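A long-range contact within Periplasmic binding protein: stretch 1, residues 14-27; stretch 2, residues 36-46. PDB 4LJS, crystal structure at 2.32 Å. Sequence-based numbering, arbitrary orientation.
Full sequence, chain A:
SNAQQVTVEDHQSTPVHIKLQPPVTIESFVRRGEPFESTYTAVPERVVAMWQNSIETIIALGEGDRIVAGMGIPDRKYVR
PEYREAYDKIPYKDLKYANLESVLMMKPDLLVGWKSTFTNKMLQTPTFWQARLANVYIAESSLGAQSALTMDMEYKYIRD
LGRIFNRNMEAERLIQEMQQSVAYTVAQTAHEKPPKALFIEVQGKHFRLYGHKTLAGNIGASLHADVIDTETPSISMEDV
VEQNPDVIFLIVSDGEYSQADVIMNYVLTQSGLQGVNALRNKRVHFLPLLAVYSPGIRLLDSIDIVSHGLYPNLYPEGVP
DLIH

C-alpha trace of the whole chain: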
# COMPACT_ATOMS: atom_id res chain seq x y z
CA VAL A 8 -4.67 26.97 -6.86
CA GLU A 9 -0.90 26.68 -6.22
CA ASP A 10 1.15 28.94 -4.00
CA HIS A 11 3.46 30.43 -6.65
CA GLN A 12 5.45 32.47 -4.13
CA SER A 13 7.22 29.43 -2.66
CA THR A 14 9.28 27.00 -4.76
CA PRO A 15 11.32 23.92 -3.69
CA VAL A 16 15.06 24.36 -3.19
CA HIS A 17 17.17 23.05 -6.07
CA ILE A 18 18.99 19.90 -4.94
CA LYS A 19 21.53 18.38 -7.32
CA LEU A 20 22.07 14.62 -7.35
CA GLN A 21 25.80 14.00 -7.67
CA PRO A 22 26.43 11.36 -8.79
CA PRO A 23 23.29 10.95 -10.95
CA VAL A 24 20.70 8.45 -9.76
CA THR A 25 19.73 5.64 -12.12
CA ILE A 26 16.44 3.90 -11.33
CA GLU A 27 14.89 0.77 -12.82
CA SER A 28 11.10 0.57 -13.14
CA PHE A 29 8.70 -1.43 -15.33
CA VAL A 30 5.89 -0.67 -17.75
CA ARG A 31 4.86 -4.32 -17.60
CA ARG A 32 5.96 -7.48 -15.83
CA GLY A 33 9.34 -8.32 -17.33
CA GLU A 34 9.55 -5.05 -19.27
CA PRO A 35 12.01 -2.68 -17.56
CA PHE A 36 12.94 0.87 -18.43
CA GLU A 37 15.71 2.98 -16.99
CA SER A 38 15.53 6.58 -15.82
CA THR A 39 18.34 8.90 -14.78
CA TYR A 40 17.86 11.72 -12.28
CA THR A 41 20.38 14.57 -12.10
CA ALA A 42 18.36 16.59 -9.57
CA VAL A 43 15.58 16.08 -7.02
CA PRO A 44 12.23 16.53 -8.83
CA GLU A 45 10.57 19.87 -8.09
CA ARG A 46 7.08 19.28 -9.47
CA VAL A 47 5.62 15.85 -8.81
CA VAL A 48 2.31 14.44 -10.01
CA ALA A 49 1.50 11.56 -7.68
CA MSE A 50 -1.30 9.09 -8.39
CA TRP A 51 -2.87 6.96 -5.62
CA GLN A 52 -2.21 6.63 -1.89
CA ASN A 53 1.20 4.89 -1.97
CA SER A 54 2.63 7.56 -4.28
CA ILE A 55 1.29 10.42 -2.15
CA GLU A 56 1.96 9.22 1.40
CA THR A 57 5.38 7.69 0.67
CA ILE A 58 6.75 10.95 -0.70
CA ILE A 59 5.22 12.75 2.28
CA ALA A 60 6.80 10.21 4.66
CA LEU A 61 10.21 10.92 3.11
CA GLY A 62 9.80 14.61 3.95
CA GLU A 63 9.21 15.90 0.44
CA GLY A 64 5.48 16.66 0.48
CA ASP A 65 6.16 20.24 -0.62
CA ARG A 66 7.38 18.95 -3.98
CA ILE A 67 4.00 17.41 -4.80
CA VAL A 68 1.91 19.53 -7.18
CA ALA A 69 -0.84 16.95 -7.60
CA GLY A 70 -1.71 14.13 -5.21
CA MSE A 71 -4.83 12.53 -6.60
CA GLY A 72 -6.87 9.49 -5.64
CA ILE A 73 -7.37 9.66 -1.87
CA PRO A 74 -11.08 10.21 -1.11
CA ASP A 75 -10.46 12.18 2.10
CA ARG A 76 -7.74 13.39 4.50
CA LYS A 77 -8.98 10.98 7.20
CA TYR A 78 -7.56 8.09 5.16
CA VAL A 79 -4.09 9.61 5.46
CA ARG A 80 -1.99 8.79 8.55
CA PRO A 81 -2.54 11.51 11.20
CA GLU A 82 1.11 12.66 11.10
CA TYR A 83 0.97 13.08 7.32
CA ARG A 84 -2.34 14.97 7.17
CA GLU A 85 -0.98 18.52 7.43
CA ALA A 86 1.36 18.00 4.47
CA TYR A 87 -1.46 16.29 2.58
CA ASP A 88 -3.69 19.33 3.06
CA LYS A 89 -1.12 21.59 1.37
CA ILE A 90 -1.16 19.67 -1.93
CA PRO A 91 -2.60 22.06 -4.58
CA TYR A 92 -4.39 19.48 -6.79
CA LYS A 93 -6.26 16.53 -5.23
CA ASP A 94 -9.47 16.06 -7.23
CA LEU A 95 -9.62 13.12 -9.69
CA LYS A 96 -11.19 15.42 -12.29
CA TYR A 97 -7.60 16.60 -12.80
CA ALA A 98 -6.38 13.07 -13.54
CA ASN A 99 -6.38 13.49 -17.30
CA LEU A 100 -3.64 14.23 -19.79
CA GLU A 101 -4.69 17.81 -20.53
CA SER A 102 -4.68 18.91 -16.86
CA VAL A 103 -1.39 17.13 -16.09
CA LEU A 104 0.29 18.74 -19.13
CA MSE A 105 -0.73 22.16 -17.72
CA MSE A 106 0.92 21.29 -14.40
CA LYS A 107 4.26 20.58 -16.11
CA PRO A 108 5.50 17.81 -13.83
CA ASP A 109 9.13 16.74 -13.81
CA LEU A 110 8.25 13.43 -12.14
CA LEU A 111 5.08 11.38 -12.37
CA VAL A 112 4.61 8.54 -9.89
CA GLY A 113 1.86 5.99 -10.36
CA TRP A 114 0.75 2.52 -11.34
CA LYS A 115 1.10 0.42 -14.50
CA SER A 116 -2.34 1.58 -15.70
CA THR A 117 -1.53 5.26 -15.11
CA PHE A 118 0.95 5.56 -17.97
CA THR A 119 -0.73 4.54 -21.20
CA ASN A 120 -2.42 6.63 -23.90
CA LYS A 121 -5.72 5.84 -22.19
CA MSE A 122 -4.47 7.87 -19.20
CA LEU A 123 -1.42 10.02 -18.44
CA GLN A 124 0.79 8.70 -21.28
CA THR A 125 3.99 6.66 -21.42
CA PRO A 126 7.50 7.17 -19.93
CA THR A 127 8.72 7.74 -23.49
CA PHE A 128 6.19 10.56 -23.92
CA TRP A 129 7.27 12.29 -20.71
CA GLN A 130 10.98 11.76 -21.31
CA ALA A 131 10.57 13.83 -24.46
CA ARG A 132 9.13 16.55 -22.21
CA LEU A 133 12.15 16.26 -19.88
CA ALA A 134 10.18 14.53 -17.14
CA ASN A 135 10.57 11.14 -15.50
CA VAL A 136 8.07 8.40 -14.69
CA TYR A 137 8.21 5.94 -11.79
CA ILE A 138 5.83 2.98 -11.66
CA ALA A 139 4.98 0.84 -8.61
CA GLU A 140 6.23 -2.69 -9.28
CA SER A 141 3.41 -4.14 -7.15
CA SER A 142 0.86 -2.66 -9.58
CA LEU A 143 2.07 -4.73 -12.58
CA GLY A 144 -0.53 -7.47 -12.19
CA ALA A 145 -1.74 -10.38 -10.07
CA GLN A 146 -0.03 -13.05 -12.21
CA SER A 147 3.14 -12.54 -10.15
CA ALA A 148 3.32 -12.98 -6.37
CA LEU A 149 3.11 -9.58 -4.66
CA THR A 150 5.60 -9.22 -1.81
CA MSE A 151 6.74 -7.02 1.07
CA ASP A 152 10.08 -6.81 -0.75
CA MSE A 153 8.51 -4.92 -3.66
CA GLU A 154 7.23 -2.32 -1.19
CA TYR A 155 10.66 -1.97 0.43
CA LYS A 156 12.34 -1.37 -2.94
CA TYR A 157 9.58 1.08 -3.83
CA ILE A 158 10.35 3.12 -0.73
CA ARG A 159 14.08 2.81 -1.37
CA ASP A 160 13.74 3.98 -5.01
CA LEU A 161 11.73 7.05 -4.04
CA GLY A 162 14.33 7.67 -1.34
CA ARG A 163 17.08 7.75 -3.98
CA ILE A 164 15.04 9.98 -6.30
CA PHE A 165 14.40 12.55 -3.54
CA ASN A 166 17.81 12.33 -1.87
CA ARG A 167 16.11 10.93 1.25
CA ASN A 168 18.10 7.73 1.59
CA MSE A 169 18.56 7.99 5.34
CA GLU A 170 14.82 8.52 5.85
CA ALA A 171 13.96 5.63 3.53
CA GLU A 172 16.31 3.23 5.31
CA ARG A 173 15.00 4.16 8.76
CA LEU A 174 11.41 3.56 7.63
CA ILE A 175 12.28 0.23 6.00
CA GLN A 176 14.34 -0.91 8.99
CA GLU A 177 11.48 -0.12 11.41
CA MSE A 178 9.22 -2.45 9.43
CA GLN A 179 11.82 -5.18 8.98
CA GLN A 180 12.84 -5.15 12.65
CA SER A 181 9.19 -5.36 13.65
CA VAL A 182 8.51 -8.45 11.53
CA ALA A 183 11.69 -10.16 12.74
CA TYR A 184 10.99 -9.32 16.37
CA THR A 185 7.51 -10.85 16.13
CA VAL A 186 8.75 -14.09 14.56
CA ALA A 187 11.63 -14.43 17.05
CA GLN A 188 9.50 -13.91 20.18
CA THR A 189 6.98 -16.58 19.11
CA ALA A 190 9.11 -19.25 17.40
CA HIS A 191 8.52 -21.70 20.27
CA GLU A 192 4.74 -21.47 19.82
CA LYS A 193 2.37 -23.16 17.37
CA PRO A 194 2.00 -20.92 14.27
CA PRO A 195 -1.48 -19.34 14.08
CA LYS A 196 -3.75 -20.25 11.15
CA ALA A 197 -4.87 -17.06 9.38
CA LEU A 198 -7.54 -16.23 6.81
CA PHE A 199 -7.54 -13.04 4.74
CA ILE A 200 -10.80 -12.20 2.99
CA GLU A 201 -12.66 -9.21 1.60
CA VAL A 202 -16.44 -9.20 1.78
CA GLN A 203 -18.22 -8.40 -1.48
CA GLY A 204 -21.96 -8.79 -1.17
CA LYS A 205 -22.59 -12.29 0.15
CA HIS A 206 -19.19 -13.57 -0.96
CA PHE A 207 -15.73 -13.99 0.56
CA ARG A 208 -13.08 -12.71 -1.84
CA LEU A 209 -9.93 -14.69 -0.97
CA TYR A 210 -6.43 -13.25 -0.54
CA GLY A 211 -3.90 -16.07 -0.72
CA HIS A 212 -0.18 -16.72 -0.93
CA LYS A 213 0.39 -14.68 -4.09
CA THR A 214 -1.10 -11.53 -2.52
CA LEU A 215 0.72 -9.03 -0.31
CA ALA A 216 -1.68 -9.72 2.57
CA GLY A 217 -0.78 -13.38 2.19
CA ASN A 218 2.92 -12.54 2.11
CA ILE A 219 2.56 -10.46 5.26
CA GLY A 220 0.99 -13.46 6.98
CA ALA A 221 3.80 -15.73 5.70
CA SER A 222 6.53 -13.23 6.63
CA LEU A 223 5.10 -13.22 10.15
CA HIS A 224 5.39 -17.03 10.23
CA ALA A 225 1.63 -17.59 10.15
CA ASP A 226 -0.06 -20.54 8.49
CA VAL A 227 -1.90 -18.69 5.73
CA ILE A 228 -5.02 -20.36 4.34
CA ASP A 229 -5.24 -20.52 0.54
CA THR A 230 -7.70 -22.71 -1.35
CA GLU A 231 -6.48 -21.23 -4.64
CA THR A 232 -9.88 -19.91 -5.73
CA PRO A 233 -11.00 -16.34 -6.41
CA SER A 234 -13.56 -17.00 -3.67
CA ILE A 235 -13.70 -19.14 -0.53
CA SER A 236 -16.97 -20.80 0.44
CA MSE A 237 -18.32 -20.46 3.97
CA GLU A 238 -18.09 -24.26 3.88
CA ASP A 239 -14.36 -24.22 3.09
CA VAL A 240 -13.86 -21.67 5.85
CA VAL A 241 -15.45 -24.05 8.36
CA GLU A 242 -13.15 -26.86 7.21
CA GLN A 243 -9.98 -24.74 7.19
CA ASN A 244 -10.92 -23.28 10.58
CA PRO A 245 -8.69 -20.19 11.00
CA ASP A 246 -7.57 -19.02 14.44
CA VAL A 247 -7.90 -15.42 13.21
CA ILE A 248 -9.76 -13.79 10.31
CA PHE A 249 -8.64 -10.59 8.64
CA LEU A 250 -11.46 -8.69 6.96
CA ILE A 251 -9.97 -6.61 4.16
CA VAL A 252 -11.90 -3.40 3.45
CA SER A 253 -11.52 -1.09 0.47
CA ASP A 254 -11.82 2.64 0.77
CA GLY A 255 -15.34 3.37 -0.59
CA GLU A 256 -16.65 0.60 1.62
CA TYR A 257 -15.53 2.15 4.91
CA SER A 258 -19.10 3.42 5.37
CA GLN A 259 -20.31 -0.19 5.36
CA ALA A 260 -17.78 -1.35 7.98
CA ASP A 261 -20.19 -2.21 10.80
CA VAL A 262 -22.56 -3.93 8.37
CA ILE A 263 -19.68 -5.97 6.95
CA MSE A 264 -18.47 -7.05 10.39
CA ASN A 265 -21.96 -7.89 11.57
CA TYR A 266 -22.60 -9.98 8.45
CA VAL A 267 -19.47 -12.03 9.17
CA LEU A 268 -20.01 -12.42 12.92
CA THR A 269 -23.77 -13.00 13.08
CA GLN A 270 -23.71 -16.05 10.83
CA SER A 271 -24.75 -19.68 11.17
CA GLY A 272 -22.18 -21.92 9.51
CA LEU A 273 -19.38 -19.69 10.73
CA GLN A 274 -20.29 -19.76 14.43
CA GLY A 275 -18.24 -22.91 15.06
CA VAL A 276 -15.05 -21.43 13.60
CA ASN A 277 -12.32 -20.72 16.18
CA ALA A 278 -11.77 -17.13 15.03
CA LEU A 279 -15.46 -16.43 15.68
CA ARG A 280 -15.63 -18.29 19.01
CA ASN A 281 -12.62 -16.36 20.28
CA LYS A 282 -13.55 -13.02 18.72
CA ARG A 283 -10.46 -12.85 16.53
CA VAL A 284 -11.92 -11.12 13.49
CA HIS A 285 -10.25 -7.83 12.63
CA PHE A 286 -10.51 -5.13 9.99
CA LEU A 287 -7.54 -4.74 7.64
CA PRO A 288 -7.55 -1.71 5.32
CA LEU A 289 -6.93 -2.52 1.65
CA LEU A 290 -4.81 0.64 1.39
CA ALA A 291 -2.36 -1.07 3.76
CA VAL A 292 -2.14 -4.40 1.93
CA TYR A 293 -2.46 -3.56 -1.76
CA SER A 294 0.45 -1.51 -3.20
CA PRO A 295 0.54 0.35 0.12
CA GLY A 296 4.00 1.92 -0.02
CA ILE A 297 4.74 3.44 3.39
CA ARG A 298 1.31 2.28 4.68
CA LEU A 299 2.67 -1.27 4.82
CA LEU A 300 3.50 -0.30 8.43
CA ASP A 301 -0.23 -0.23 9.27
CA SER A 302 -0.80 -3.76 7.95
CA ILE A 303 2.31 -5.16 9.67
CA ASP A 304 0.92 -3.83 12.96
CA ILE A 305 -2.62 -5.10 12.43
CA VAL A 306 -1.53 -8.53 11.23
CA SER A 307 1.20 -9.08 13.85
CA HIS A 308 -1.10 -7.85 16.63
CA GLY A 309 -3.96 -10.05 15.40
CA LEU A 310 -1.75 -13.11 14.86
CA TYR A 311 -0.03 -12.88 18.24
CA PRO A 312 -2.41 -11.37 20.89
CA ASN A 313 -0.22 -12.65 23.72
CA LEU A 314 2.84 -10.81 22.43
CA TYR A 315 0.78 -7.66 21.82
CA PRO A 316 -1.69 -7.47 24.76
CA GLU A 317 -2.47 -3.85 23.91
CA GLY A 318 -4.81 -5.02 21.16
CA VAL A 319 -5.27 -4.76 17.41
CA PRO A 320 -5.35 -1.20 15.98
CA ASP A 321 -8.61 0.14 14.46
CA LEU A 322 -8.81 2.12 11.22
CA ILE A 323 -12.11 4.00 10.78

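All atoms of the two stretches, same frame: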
# COMPACT_ATOMS: atom_id res chain seq x y z
N THR A 14 8.82 28.02 -3.82
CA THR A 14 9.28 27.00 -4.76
C THR A 14 10.36 26.16 -4.09
O THR A 14 11.22 26.71 -3.40
CB THR A 14 9.85 27.67 -6.03
OG1 THR A 14 8.77 28.18 -6.83
CG2 THR A 14 10.68 26.70 -6.87
N PRO A 15 10.32 24.83 -4.29
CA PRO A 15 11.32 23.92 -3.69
C PRO A 15 12.76 24.30 -4.01
O PRO A 15 13.06 24.74 -5.12
CB PRO A 15 10.99 22.57 -4.35
CG PRO A 15 9.56 22.66 -4.70
CD PRO A 15 9.31 24.09 -5.07
N VAL A 16 13.63 24.14 -3.02
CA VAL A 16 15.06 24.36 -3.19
C VAL A 16 15.62 23.40 -4.24
O VAL A 16 15.23 22.22 -4.29
CB VAL A 16 15.81 24.15 -1.85
CG1 VAL A 16 17.31 24.10 -2.06
CG2 VAL A 16 15.44 25.26 -0.87
N HIS A 17 16.52 23.89 -5.09
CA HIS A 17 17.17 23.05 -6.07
C HIS A 17 18.20 22.15 -5.38
O HIS A 17 19.11 22.63 -4.71
CB HIS A 17 17.86 23.90 -7.15
CG HIS A 17 18.37 23.11 -8.31
ND1 HIS A 17 17.54 22.43 -9.17
CD2 HIS A 17 19.63 22.90 -8.76
CE1 HIS A 17 18.26 21.82 -10.10
NE2 HIS A 17 19.54 22.09 -9.87
N ILE A 18 18.04 20.84 -5.52
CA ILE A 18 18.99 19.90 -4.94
C ILE A 18 19.54 18.99 -6.03
O ILE A 18 18.81 18.20 -6.63
CB ILE A 18 18.36 19.04 -3.84
CG1 ILE A 18 17.73 19.93 -2.77
CG2 ILE A 18 19.41 18.16 -3.21
CD1 ILE A 18 16.96 19.16 -1.73
N LYS A 19 20.84 19.11 -6.27
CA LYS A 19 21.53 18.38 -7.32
C LYS A 19 21.90 16.98 -6.83
O LYS A 19 22.39 16.81 -5.71
CB LYS A 19 22.78 19.15 -7.73
CG LYS A 19 23.38 18.75 -9.07
CD LYS A 19 24.46 19.74 -9.51
N LEU A 20 21.67 15.98 -7.67
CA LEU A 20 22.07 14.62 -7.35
C LEU A 20 23.41 14.30 -8.00
O LEU A 20 23.49 14.01 -9.19
CB LEU A 20 21.01 13.62 -7.82
CG LEU A 20 19.62 13.69 -7.17
CD1 LEU A 20 18.62 12.85 -7.96
CD2 LEU A 20 19.68 13.24 -5.71
N GLN A 21 24.47 14.36 -7.20
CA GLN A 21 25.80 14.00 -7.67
C GLN A 21 26.36 12.89 -6.79
O GLN A 21 26.58 13.09 -5.60
CB GLN A 21 26.74 15.20 -7.65
CG GLN A 21 26.38 16.28 -8.67
CD GLN A 21 27.14 17.57 -8.43
OE1 GLN A 21 27.23 18.05 -7.30
NE2 GLN A 21 27.71 18.12 -9.50
N PRO A 22 26.59 11.70 -7.37
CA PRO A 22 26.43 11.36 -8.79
C PRO A 22 24.97 11.15 -9.18
O PRO A 22 24.12 10.99 -8.29
CB PRO A 22 27.18 10.03 -8.90
CG PRO A 22 26.97 9.40 -7.57
CD PRO A 22 27.01 10.53 -6.58
N PRO A 23 24.66 11.16 -10.49
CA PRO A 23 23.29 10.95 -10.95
C PRO A 23 22.70 9.64 -10.45
O PRO A 23 23.42 8.66 -10.26
CB PRO A 23 23.43 10.91 -12.48
CG PRO A 23 24.68 11.67 -12.76
CD PRO A 23 25.60 11.38 -11.61
N VAL A 24 21.39 9.63 -10.23
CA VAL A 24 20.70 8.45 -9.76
C VAL A 24 20.01 7.73 -10.91
O VAL A 24 19.19 8.31 -11.62
CB VAL A 24 19.65 8.80 -8.68
CG1 VAL A 24 18.68 7.66 -8.46
CG2 VAL A 24 20.34 9.18 -7.38
N THR A 25 20.35 6.47 -11.10
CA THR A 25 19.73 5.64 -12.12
C THR A 25 18.74 4.67 -11.46
O THR A 25 19.10 3.93 -10.56
CB THR A 25 20.79 4.87 -12.91
OG1 THR A 25 21.40 5.75 -13.86
CG2 THR A 25 20.17 3.71 -13.65
N ILE A 26 17.50 4.71 -11.92
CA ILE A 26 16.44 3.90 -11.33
C ILE A 26 15.86 2.95 -12.38
O ILE A 26 15.64 3.35 -13.53
CB ILE A 26 15.31 4.79 -10.78
CG1 ILE A 26 15.79 5.58 -9.56
CG2 ILE A 26 14.07 3.95 -10.42
CD1 ILE A 26 16.26 4.71 -8.40
N GLU A 27 15.61 1.71 -11.98
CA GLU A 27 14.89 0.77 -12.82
C GLU A 27 13.42 0.62 -12.39
O GLU A 27 13.11 0.37 -11.23
CB GLU A 27 15.56 -0.60 -12.81
CG GLU A 27 14.74 -1.68 -13.51
CD GLU A 27 15.39 -3.05 -13.44
OE1 GLU A 27 15.12 -3.78 -12.47
OE2 GLU A 27 16.17 -3.38 -14.36
N PHE A 36 12.39 -0.31 -17.79
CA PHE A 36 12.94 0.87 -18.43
C PHE A 36 13.79 1.59 -17.40
O PHE A 36 13.57 1.44 -16.19
CB PHE A 36 11.86 1.79 -19.01
CG PHE A 36 11.01 2.47 -17.97
CD1 PHE A 36 9.97 1.79 -17.34
CD2 PHE A 36 11.24 3.80 -17.63
CE1 PHE A 36 9.17 2.43 -16.39
CE2 PHE A 36 10.45 4.45 -16.68
CZ PHE A 36 9.41 3.76 -16.06
N GLU A 37 14.77 2.34 -17.87
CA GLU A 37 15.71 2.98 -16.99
C GLU A 37 15.53 4.48 -17.06
O GLU A 37 15.27 5.03 -18.13
CB GLU A 37 17.13 2.61 -17.41
CG GLU A 37 18.10 2.54 -16.27
CD GLU A 37 19.40 1.87 -16.67
OE1 GLU A 37 20.08 2.39 -17.58
OE2 GLU A 37 19.73 0.82 -16.08
N SER A 38 15.65 5.14 -15.91
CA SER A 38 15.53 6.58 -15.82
C SER A 38 16.69 7.14 -15.01
O SER A 38 17.08 6.56 -14.00
CB SER A 38 14.21 6.96 -15.15
OG SER A 38 13.13 6.36 -15.84
N THR A 39 17.24 8.26 -15.47
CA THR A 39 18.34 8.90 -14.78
C THR A 39 17.93 10.26 -14.23
O THR A 39 17.36 11.08 -14.94
CB THR A 39 19.57 9.05 -15.69
OG1 THR A 39 20.09 7.75 -16.00
CG2 THR A 39 20.65 9.85 -14.99
N TYR A 40 18.21 10.48 -12.96
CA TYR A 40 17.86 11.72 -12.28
C TYR A 40 19.11 12.50 -11.91
O TYR A 40 19.96 12.00 -11.17
CB TYR A 40 17.07 11.39 -11.01
CG TYR A 40 15.77 10.66 -11.26
CD1 TYR A 40 15.75 9.29 -11.48
CD2 TYR A 40 14.56 11.35 -11.26
CE1 TYR A 40 14.55 8.62 -11.70
CE2 TYR A 40 13.36 10.69 -11.48
CZ TYR A 40 13.36 9.33 -11.71
OH TYR A 40 12.17 8.68 -11.93
N THR A 41 19.23 13.73 -12.42
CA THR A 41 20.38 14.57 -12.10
C THR A 41 20.06 15.60 -11.01
O THR A 41 20.95 16.31 -10.53
CB THR A 41 20.91 15.31 -13.34
OG1 THR A 41 19.85 16.05 -13.96
CG2 THR A 41 21.50 14.33 -14.34
N ALA A 42 18.79 15.68 -10.62
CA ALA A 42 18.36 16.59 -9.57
C ALA A 42 17.07 16.07 -8.95
O ALA A 42 16.31 15.34 -9.59
CB ALA A 42 18.16 18.00 -10.14
N VAL A 43 16.82 16.44 -7.70
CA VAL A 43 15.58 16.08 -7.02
C VAL A 43 14.42 16.75 -7.76
O VAL A 43 14.46 17.95 -8.00
CB VAL A 43 15.61 16.52 -5.54
CG1 VAL A 43 14.30 16.20 -4.85
CG2 VAL A 43 16.77 15.86 -4.80
N PRO A 44 13.40 15.97 -8.13
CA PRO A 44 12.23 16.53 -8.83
C PRO A 44 11.64 17.71 -8.05
O PRO A 44 11.66 17.70 -6.82
CB PRO A 44 11.23 15.37 -8.84
CG PRO A 44 12.07 14.14 -8.76
CD PRO A 44 13.28 14.52 -7.92
N GLU A 45 11.14 18.71 -8.76
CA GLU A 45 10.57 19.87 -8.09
C GLU A 45 9.05 19.92 -8.19
O GLU A 45 8.39 20.57 -7.39
CB GLU A 45 11.18 21.17 -8.63
CG GLU A 45 12.50 21.50 -7.95
CD GLU A 45 13.32 22.54 -8.68
OE1 GLU A 45 12.73 23.45 -9.30
OE2 GLU A 45 14.57 22.43 -8.64
N ARG A 46 8.50 19.21 -9.17
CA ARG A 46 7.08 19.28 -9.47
C ARG A 46 6.54 17.88 -9.75
O ARG A 46 6.61 17.39 -10.88
CB ARG A 46 6.82 20.20 -10.67
CG ARG A 46 7.19 21.65 -10.42
CD ARG A 46 6.86 22.53 -11.61
NE ARG A 46 5.43 22.53 -11.89
CZ ARG A 46 4.53 23.27 -11.25
NH1 ARG A 46 3.25 23.19 -11.58
NH2 ARG A 46 4.91 24.10 -10.29
O HOH W 1 15.70 20.15 -6.81
O HOH W 2 13.12 4.07 -14.35

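The two stretches run antiparallel, and backbone hydrogen bonding is the main thread of their contact. Between strands 23–27 and 36–40, whose axes approach to 4.6 Å at 159°, two reciprocal pairs set the register. Val24 N donates to Tyr40 O (2.9 Å) and Tyr40 N to Val24 O (2.7 Å); two residues along, Ile26 N donates to Ser38 O (2.8 Å) and Ser38 N to Ile26 O (3.0 Å). All four bonds are nearly straight, as expected of a regular ladder. Between these pairs, Thr25 and Thr39 form a non-hydrogen-bonded pair, and their alpha carbons supply weaker contacts: Thr39 CA lies 3.3 Å from Val24 O and Thr25 CA 3.4 Å from Ser38 O.

Both stretches then turn a corner, at Gln21 and Pro22 in the first stretch, where the peptide bond before Pro22 is cis, and at Thr41 in the second. Pro23 has no amide hydrogen to donate; its CA instead sits 3.5 Å from Tyr40 O. Beyond the corner, pairing resumes around Lys19 and Ala42, with Leu20 N donating to Thr41 O (3.0 Å) and Val43 N to Ile18 O (2.9 Å).

Apolar side chains pack beside this backbone framework. Leu20, buried and directed toward the second stretch, places CD1 3.7 Å from Tyr40 CB and CD2 4.0 Å from Val43 CG2, so its branched end spans the two residues. Val43 CG2 also meets Ile18 CB at 3.7 Å. Val24, Ile26, Ser38 and Tyr40 share one face of the sheet. There the Tyr40 ring reaches along the sheet to Ile26, whose CG1 is 3.9 Å from Tyr40 CE1, while Val24 CB lies 4.3 Å from Tyr40 CB. These beta-branched and aromatic side chains suit a closely packed strand face. In all, the contact buries 919 Å², both sides summed.

The opposite face, carrying Thr25, Glu27, Glu37 and Thr39, is more polar and more open to solvent. Thr25 OG1 and Thr39 OG1, both on m rotamers, are hydrogen-bonded at 3.2 Å, while Thr25 CG2 rests 3.5 Å from Glu37 CG. The threonines thus combine a polar link with apolar packing.

Farther toward the start of the first stretch, Glu45 points toward its partner and has more area covered than any other residue here. Its carboxylate accepts a nearly linear hydrogen bond from His17, ND1 to OE2 at 3.0 Å, at the edge of the imidazole ring. The aliphatic part of Glu45 packs against Pro15, with Pro15 CB 4.0 Å from Glu45 CG, so one side chain serves both a polar and an apolar neighbour.

Two waters complete the contact. Water 1 accepts from Ile18 N (2.8 Å) and lies within 2.8 Å of Val43 O and 3.1 Å of Glu45 OE2, linking the stretches beside the Val43 N to Ile18 O hydrogen bond. Water 2 accepts from Ser38 OG (2.7 Å) and donates to Ile26 O (2.7 Å) and Phe36 O (3.2 Å); the small serine hydroxyl thereby finds a polar partner in a buried position.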